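2-oxoglutarate dehydrogenase E3 component (Thermus thermophilus, PDB 2YQU) acts as a lipoamide dehydrogenase, an FAD-containing flavoenzyme that reoxidises protein-bound dihydrolipoyl groups and passes the electrons to NAD(+). Local coordinates at the interface of chains A and B. Sequence-based numbering; all coordinates share one arbitrary frame. Chains: chain A/B, 2-oxoglutarate dehydrogenase E3 component.

The interface of chains A and B. Residues chain A 15, 18-19, 22, 318; chain B 451-453.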
# COMPACT_ATOMS: atom_id res chain seq x y z
N VAL A 15 -8.78 -18.16 -14.51
CA VAL A 15 -9.31 -18.12 -13.15
C VAL A 15 -10.68 -18.79 -13.06
O VAL A 15 -10.97 -19.51 -12.09
CB VAL A 15 -9.35 -16.69 -12.59
CG1 VAL A 15 -10.09 -16.65 -11.26
CG2 VAL A 15 -7.94 -16.15 -12.46
N ILE A 18 -10.01 -22.59 -12.86
CA ILE A 18 -9.58 -23.04 -11.54
C ILE A 18 -10.76 -23.04 -10.55
O ILE A 18 -10.96 -24.00 -9.83
CB ILE A 18 -8.41 -22.16 -10.98
CG1 ILE A 18 -7.16 -22.33 -11.85
CG2 ILE A 18 -8.11 -22.52 -9.53
CD1 ILE A 18 -6.12 -21.23 -11.62
N ARG A 19 -11.55 -21.97 -10.54
CA ARG A 19 -12.72 -21.92 -9.67
C ARG A 19 -13.72 -23.03 -9.99
O ARG A 19 -14.28 -23.65 -9.07
CB ARG A 19 -13.41 -20.56 -9.75
CG ARG A 19 -14.51 -20.37 -8.73
CD ARG A 19 -14.03 -20.39 -7.28
NE ARG A 19 -15.16 -20.40 -6.36
CZ ARG A 19 -15.26 -21.13 -5.26
NH1 ARG A 19 -14.31 -21.98 -4.90
NH2 ARG A 19 -16.35 -21.02 -4.50
N GLN A 22 -12.56 -26.18 -8.58
CA GLN A 22 -12.81 -26.14 -7.14
C GLN A 22 -14.26 -26.46 -6.80
O GLN A 22 -14.55 -27.02 -5.74
CB GLN A 22 -12.43 -24.78 -6.56
CG GLN A 22 -10.94 -24.52 -6.54
CD GLN A 22 -10.58 -23.16 -5.94
OE1 GLN A 22 -11.45 -22.32 -5.71
NE2 GLN A 22 -9.29 -22.96 -5.68
N ILE A 318 -15.19 -15.89 -11.98
CA ILE A 318 -15.62 -16.50 -10.73
C ILE A 318 -17.15 -16.51 -10.64
O ILE A 318 -17.76 -17.55 -10.32
CB ILE A 318 -15.03 -15.74 -9.50
CG1 ILE A 318 -13.50 -15.86 -9.46
CG2 ILE A 318 -15.65 -16.24 -8.19
CD1 ILE A 318 -12.97 -17.23 -9.27
N ARG B 451 -9.81 -22.19 0.39
CA ARG B 451 -8.67 -22.36 -0.50
C ARG B 451 -8.50 -21.14 -1.42
O ARG B 451 -9.49 -20.54 -1.85
CB ARG B 451 -8.84 -23.62 -1.36
CG ARG B 451 -10.04 -23.55 -2.29
CD ARG B 451 -10.42 -24.87 -2.96
NE ARG B 451 -11.09 -25.77 -2.03
CZ ARG B 451 -10.51 -26.76 -1.36
NH1 ARG B 451 -9.21 -27.01 -1.49
NH2 ARG B 451 -11.24 -27.51 -0.55
N PRO B 452 -7.26 -20.79 -1.75
CA PRO B 452 -7.00 -19.70 -2.69
C PRO B 452 -7.14 -20.20 -4.13
O PRO B 452 -7.28 -21.40 -4.34
CB PRO B 452 -5.54 -19.35 -2.39
CG PRO B 452 -4.93 -20.63 -2.00
CD PRO B 452 -6.01 -21.42 -1.30
N ILE B 453 -7.10 -19.28 -5.09
CA ILE B 453 -7.05 -19.64 -6.51
C ILE B 453 -5.61 -19.96 -6.96
O ILE B 453 -5.38 -20.88 -7.76
CB ILE B 453 -7.68 -18.50 -7.37
CG1 ILE B 453 -9.19 -18.39 -7.11
CG2 ILE B 453 -7.37 -18.67 -8.86
CD1 ILE B 453 -10.02 -19.38 -7.91
O HOH W 1 -10.81 -20.06 -4.22
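In this part of the two-fold homodimer interface, the C-terminal tail of one subunit is laid against the FAD-domain helix 11-22 of the other and reaches helix 310-326, extending the subunit contact typical of this flavoenzyme family. It illustrates how an apolar plug and a polar latch can work side by side. The plug is B:Ile453, whose two branches part between these helices. Its CD1 meets CD1 of A:Ile318 tip to tip at 3.9 Å and also touches CB of A:Arg19, while CG2 packs on both methyl ends of A:Ile18 and lies near CG1 of A:Val15. With CG1 of B:Ile453 anti to its carbonyl carbon (chi1 -68°), the longer branch is directed toward helix 310-326.

The latch is A:Gln22. Its NE2 donates to the carbonyl O of B:Pro452 at 2.9 Å, an N-H bent to 136° that approaches from above the carbonyl plane. The amide's other end, OE1, accepts from NH1 of A:Arg19 at 3.0 Å, lying in the guanidinium plane at its edge, and shares a water with the O of B:Arg451. Gripped at both ends, the amide is probably kept from flipping, and CD of B:Arg451 packs on its CD at 3.4 Å. Cutting A:Gln22 back to an alanine is likely to leave the B:Pro452 carbonyl without this donor and open a gap beside the B:Arg451 methylenes. The contact's centre lies about 34 Å from A:His434, the predicted proton acceptor, so the site appears to serve assembly, fastening the tail to the neighbouring subunit.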